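PDB 4TWJ: NAD-dependent protein deacylase 2 from Archaeoglobus fulgidus, which removes acyl groups such as acetyl from protein lysines using NAD, deacetylating the chromatin protein Alba and so strengthening its DNA binding and repressing transcription. Local coordinates for residues E89-V94 and K241-V246; I98-D103 and Y197-L202. All coordinates share one frame; numbering follows the deposited sequence.

Contact 1 of 2, residues E89-V94 and K241-V246; sequences ERMGIV and KIVEEV
The 2.9 Å hydrogen bond from Gly92 N to Glu89 O helps to close the end of helix 80-90, and the residues flanking that glycine, Met91 and Ile93, carry the side chains that meet Val243 and Val246. The turn is a Schellman motif: Gly92, at a phi of 85°, is the first residue to leave helical geometry, and two backbone bonds lead back into the last turn. It links helix 80-90 to strand 94-99 in the Rossmann-type domain of this sirtuin, and the partner is the C-terminal helix 235-249. Between the two segments the chemistry is wholly apolar, with no hydrogen bond across. Met91 sends its thioether chain out toward the helix. The bend at its end (chi3 67°) turns the methyl CE to Val246, where it lies 3.8 Å from CG1, while SD stays at a looser 4.4 Å from Val243 CG1. Ile93 approaches differently, meeting Val246 tip to tip. The helix, in which Val246 N bonds to Ile242 O one turn back, sets the direction of CB, and the torsion then places CG1 anti to the backbone N (chi1 172°), where this one methyl serves both partners. Neighbouring elements extend the patch: Val246 also packs on Ala9 of helix 2-14, Ile93 reaches Ala18 of strand 18-22, and Val243 lies against Ala84 and Leu88 of helix 80-90. The case illustrates how a helix end, once turned by a glycine, can offer neighbouring apolar residues to a second helix. Met91 CE and Ile93 CD1 are themselves in contact at 3.8 Å, which completes a triangle of methyls whose tightest side, Ile93 CD1 to Val246 CG1, measures 3.4 Å, inside the usual van der Waals separation.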
loop_
_atom_site.group_PDB
_atom_site.type_symbol
_atom_site.label_atom_id
_atom_site.label_comp_id
_atom_site.label_asym_id
_atom_site.label_seq_id
_atom_site.Cartn_x
_atom_site.Cartn_y
_atom_site.Cartn_z
ATOM N N GLU A 89 -12.344 -8.231 4.893
ATOM C CA GLU A 89 -12.464 -7.522 6.169
ATOM C C GLU A 89 -13.912 -7.561 6.667
ATOM O O GLU A 89 -14.167 -7.830 7.841
ATOM C CB GLU A 89 -11.970 -6.076 6.039
ATOM C CG GLU A 89 -11.962 -5.299 7.349
ATOM C CD GLU A 89 -11.358 -3.910 7.221
ATOM O OE1 GLU A 89 -11.096 -3.454 6.090
ATOM O OE2 GLU A 89 -11.147 -3.260 8.264
ATOM N N ARG A 90 -14.850 -7.307 5.760
ATOM C CA ARG A 90 -16.281 -7.381 6.069
ATOM C C ARG A 90 -16.665 -8.758 6.618
ATOM O O ARG A 90 -17.507 -8.864 7.514
ATOM C CB ARG A 90 -17.098 -7.058 4.813
ATOM C CG ARG A 90 -18.573 -6.788 5.054
ATOM C CD ARG A 90 -19.248 -6.261 3.795
ATOM N NE ARG A 90 -18.742 -4.936 3.411
ATOM C CZ ARG A 90 -17.981 -4.658 2.348
ATOM N NH1 ARG A 90 -17.597 -3.404 2.137
ATOM N NH2 ARG A 90 -17.598 -5.601 1.489
ATOM N N MET A 91 -16.028 -9.803 6.092
ATOM C CA MET A 91 -16.270 -11.181 6.524
ATOM C C MET A 91 -15.632 -11.521 7.876
ATOM O O MET A 91 -15.871 -12.604 8.411
ATOM C CB MET A 91 -15.754 -12.164 5.467
ATOM C CG MET A 91 -16.546 -12.157 4.174
ATOM S SD MET A 91 -15.679 -12.984 2.833
ATOM C CE MET A 91 -15.685 -14.675 3.413
ATOM N N GLY A 92 -14.816 -10.614 8.412
ATOM C CA GLY A 92 -14.143 -10.821 9.693
ATOM C C GLY A 92 -12.842 -11.604 9.599
ATOM O O GLY A 92 -12.288 -12.015 10.621
ATOM N N ILE A 93 -12.351 -11.812 8.380
ATOM C CA ILE A 93 -11.133 -12.590 8.165
ATOM C C ILE A 93 -9.908 -11.687 8.204
ATOM O O ILE A 93 -8.989 -11.916 8.989
ATOM C CB ILE A 93 -11.189 -13.357 6.829
ATOM C CG1 ILE A 93 -12.343 -14.365 6.877
ATOM C CG2 ILE A 93 -9.861 -14.056 6.548
ATOM C CD1 ILE A 93 -12.635 -15.050 5.569
ATOM N N VAL A 94 -9.900 -10.669 7.353
ATOM C CA VAL A 94 -8.788 -9.722 7.309
ATOM C C VAL A 94 -8.977 -8.669 8.395
ATOM O O VAL A 94 -9.975 -7.951 8.409
ATOM C CB VAL A 94 -8.652 -9.082 5.908
ATOM C CG1 VAL A 94 -7.728 -7.869 5.927
ATOM C CG2 VAL A 94 -8.151 -10.123 4.916
ATOM N N LYS A 241 -11.276 -14.493 -6.937
ATOM C CA LYS A 241 -11.345 -15.958 -6.945
ATOM C C LYS A 241 -11.030 -16.543 -5.572
ATOM O O LYS A 241 -11.663 -17.515 -5.151
ATOM C CB LYS A 241 -10.409 -16.553 -7.994
ATOM C CG LYS A 241 -10.854 -16.282 -9.419
ATOM C CD LYS A 241 -9.885 -16.871 -10.429
ATOM C CE LYS A 241 -10.129 -16.294 -11.814
ATOM N NZ LYS A 241 -11.515 -16.548 -12.295
ATOM N N ILE A 242 -10.053 -15.954 -4.883
ATOM C CA ILE A 242 -9.744 -16.353 -3.512
ATOM C C ILE A 242 -10.957 -16.134 -2.603
ATOM O O ILE A 242 -11.328 -17.029 -1.841
ATOM C CB ILE A 242 -8.508 -15.611 -2.946
ATOM C CG1 ILE A 242 -7.243 -16.049 -3.690
ATOM C CG2 ILE A 242 -8.350 -15.900 -1.458
ATOM C CD1 ILE A 242 -6.004 -15.256 -3.329
ATOM N N VAL A 243 -11.581 -14.962 -2.696
ATOM C CA VAL A 243 -12.749 -14.642 -1.868
ATOM C C VAL A 243 -13.883 -15.644 -2.117
ATOM O O VAL A 243 -14.482 -16.159 -1.169
ATOM C CB VAL A 243 -13.260 -13.202 -2.108
ATOM C CG1 VAL A 243 -14.588 -12.966 -1.394
ATOM C CG2 VAL A 243 -12.229 -12.186 -1.640
ATOM N N GLU A 244 -14.167 -15.927 -3.385
ATOM C CA GLU A 244 -15.230 -16.880 -3.722
ATOM C C GLU A 244 -14.951 -18.260 -3.121
ATOM O O GLU A 244 -15.860 -18.902 -2.592
ATOM C CB GLU A 244 -15.427 -16.971 -5.242
ATOM C CG GLU A 244 -15.968 -15.694 -5.879
ATOM C CD GLU A 244 -17.287 -15.225 -5.280
ATOM O OE1 GLU A 244 -18.349 -15.717 -5.720
ATOM O OE2 GLU A 244 -17.266 -14.357 -4.376
ATOM N N GLU A 245 -13.695 -18.699 -3.173
ATOM C CA GLU A 245 -13.304 -19.989 -2.601
ATOM C C GLU A 245 -13.423 -19.988 -1.077
ATOM O O GLU A 245 -13.886 -20.965 -0.485
ATOM C CB GLU A 245 -11.879 -20.351 -3.026
ATOM C CG GLU A 245 -11.401 -21.729 -2.592
ATOM C CD GLU A 245 -12.109 -22.882 -3.288
ATOM O OE1 GLU A 245 -12.872 -22.656 -4.252
ATOM O OE2 GLU A 245 -11.887 -24.035 -2.866
ATOM N N VAL A 246 -13.011 -18.894 -0.445
ATOM C CA VAL A 246 -13.159 -18.748 1.003
ATOM C C VAL A 246 -14.636 -18.844 1.396
ATOM O O VAL A 246 -14.980 -19.525 2.358
ATOM C CB VAL A 246 -12.569 -17.413 1.505
ATOM C CG1 VAL A 246 -12.892 -17.189 2.975
ATOM C CG2 VAL A 246 -11.059 -17.376 1.290
#

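Contact 2 of 2, residues I98-D103 and Y197-L202; sequences ITQNID and YPAAEL. With ACT (acetate ion), chain E.
Gln100 and Ala199 meet where strand 94-99 runs into an NAD-binding loop of the sirtuin Rossmann fold. The CB of Gln100 points at the other segment but stands back from it. Next comes CG, set beside the backbone N (chi1 -61°); CG and CD of Gln100 each lie 3.9 Å from Ala199 CB. The chain runs extended here, and the alanine methyl lies above the amide plane, 3.8 Å from Gln100 OE1. At the tip, NE2 is bonded to Ser192 OG, another NAD-site residue, which helps to set how the amide is turned. The backbone O of Gln100 bonds to ND1 of His118, the predicted proton acceptor. An ST turn shapes the loop that follows: Asn101 N donates to Thr99 OG1 at 3.0 Å and 162°. With an alanine at Asn101, the carbonyl of Gly23, to which ND2 now donates, would probably lose this mate, and the tie between the two NAD-binding loops would slacken. Ile102 N holds a bound acetate, probably from the crystallisation liquor, by its O atom at 3.2 Å. Farther back, Ile98 CG2 touches Leu202 CD1 at 3.9 Å. Both side chains also rest on Ala177, so this apolar pair joins helix 201-208, which carries Leu202, and helix 171-182 to strand 94-99, beside strands 18-22 and 114-116.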
loop_
_atom_site.group_PDB
_atom_site.type_symbol
_atom_site.label_atom_id
_atom_site.label_comp_id
_atom_site.label_asym_id
_atom_site.label_seq_id
_atom_site.Cartn_x
_atom_site.Cartn_y
_atom_site.Cartn_z
ATOM N N ILE A 98 -2.131 -3.415 5.521
ATOM C CA ILE A 98 -0.929 -2.607 5.590
ATOM C C ILE A 98 -0.583 -2.231 4.161
ATOM O O ILE A 98 -0.416 -3.108 3.322
ATOM C CB ILE A 98 0.241 -3.394 6.215
ATOM C CG1 ILE A 98 -0.109 -3.836 7.640
ATOM C CG2 ILE A 98 1.509 -2.553 6.216
ATOM C CD1 ILE A 98 0.812 -4.896 8.202
ATOM N N THR A 99 -0.472 -0.939 3.868
ATOM C CA THR A 99 -0.193 -0.535 2.493
ATOM C C THR A 99 0.975 0.437 2.374
ATOM O O THR A 99 1.190 1.289 3.238
ATOM C CB THR A 99 -1.439 0.048 1.783
ATOM O OG1 THR A 99 -1.152 0.211 0.390
ATOM C CG2 THR A 99 -1.853 1.387 2.377
ATOM N N GLN A 100 1.710 0.284 1.280
ATOM C CA GLN A 100 2.781 1.193 0.908
ATOM C C GLN A 100 2.241 2.321 0.033
ATOM O O GLN A 100 2.971 3.257 -0.284
ATOM C CB GLN A 100 3.858 0.435 0.132
ATOM C CG GLN A 100 4.504 -0.697 0.916
ATOM C CD GLN A 100 5.558 -1.437 0.120
ATOM O OE1 GLN A 100 6.661 -0.936 -0.081
ATOM N NE2 GLN A 100 5.230 -2.638 -0.332
ATOM N N ASN A 101 0.971 2.216 -0.361
ATOM C CA ASN A 101 0.372 3.121 -1.341
ATOM C C ASN A 101 -0.217 4.373 -0.709
ATOM O O ASN A 101 -0.648 4.353 0.438
ATOM C CB ASN A 101 -0.717 2.388 -2.128
ATOM C CG ASN A 101 -0.211 1.117 -2.777
ATOM O OD1 ASN A 101 0.962 1.012 -3.131
ATOM N ND2 ASN A 101 -1.095 0.136 -2.927
ATOM N N ILE A 102 -0.250 5.457 -1.486
ATOM C CA ILE A 102 -0.640 6.774 -0.977
ATOM C C ILE A 102 -1.938 7.287 -1.603
ATOM O O ILE A 102 -2.323 8.436 -1.375
ATOM C CB ILE A 102 0.483 7.812 -1.210
ATOM C CG1 ILE A 102 0.795 7.975 -2.705
ATOM C CG2 ILE A 102 1.735 7.400 -0.449
ATOM C CD1 ILE A 102 1.574 9.233 -3.029
ATOM N N ASP A 103 -2.611 6.416 -2.352
ATOM C CA ASP A 103 -3.764 6.782 -3.182
ATOM C C ASP A 103 -5.121 6.585 -2.503
ATOM O O ASP A 103 -6.152 6.930 -3.082
ATOM C CB ASP A 103 -3.733 5.981 -4.494
ATOM C CG ASP A 103 -3.614 4.476 -4.269
ATOM O OD1 ASP A 103 -2.936 3.812 -5.072
ATOM O OD2 ASP A 103 -4.176 3.955 -3.287
ATOM N N TYR A 197 12.255 -0.713 2.126
ATOM C CA TYR A 197 12.323 -0.827 3.570
ATOM C C TYR A 197 12.000 0.523 4.200
ATOM O O TYR A 197 12.119 1.564 3.540
ATOM C CB TYR A 197 13.719 -1.288 4.000
ATOM C CG TYR A 197 13.917 -2.779 3.875
ATOM C CD1 TYR A 197 13.580 -3.628 4.919
ATOM C CD2 TYR A 197 14.439 -3.339 2.714
ATOM C CE1 TYR A 197 13.755 -4.995 4.816
ATOM C CE2 TYR A 197 14.620 -4.709 2.601
ATOM C CZ TYR A 197 14.276 -5.528 3.657
ATOM O OH TYR A 197 14.454 -6.889 3.554
ATOM N N PRO A 198 11.581 0.522 5.475
ATOM C CA PRO A 198 11.357 -0.642 6.344
ATOM C C PRO A 198 10.084 -1.456 6.060
ATOM O O PRO A 198 9.882 -2.484 6.698
ATOM C CB PRO A 198 11.277 -0.017 7.741
ATOM C CG PRO A 198 10.797 1.364 7.503
ATOM C CD PRO A 198 11.416 1.789 6.208
ATOM N N ALA A 199 9.240 -1.025 5.120
ATOM C CA ALA A 199 8.009 -1.762 4.813
ATOM C C ALA A 199 8.256 -3.254 4.562
ATOM O O ALA A 199 7.546 -4.109 5.103
ATOM C CB ALA A 199 7.296 -1.142 3.618
ATOM N N ALA A 200 9.285 -3.553 3.773
ATOM C CA ALA A 200 9.599 -4.926 3.380
ATOM C C ALA A 200 9.988 -5.833 4.554
ATOM O O ALA A 200 9.960 -7.051 4.410
ATOM C CB ALA A 200 10.701 -4.940 2.323
ATOM N N GLU A 201 10.349 -5.253 5.699
ATOM C CA GLU A 201 10.643 -6.042 6.905
ATOM C C GLU A 201 9.405 -6.787 7.411
ATOM O O GLU A 201 9.511 -7.857 8.014
ATOM C CB GLU A 201 11.190 -5.139 8.021
ATOM C CG GLU A 201 11.727 -5.874 9.247
ATOM C CD GLU A 201 12.927 -6.747 8.943
ATOM O OE1 GLU A 201 13.721 -6.388 8.051
ATOM O OE2 GLU A 201 13.087 -7.800 9.603
ATOM N N LEU A 202 8.227 -6.220 7.170
ATOM C CA LEU A 202 7.003 -6.726 7.783
ATOM C C LEU A 202 6.656 -8.185 7.433
ATOM O O LEU A 202 6.304 -8.952 8.330
ATOM C CB LEU A 202 5.831 -5.773 7.499
ATOM C CG LEU A 202 5.997 -4.433 8.228
ATOM C CD1 LEU A 202 5.094 -3.371 7.625
ATOM C CD2 LEU A 202 5.739 -4.576 9.718
HETATM C C ACT E . 1.007 4.567 -4.807
HETATM O O ACT E . -0.187 4.854 -4.590
HETATM O OXT ACT E . 1.914 4.896 -4.013
HETATM C CH3 ACT E . 1.362 3.809 -6.051
#

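In the fold
The two contacts show how one strand of a Rossmann-type sheet can serve different ends. Strand 94-99 begins in contact 1 and finishes in contact 2; the centres of the two contacts lie about 22 Å apart. Both are buried, yet the centre of contact 2 sits about 6 Å from the centre of the chain and that of contact 1 about 18 Å, out by the C-terminal helix. Contact 1 is apolar packing alone, of aliphatic groups and a thioether. Contact 2 keeps an apolar pair under its helices but adds an amide and a polar loop, as suits the C-terminal edge of a parallel sheet, where Rossmann folds bind their dinucleotide.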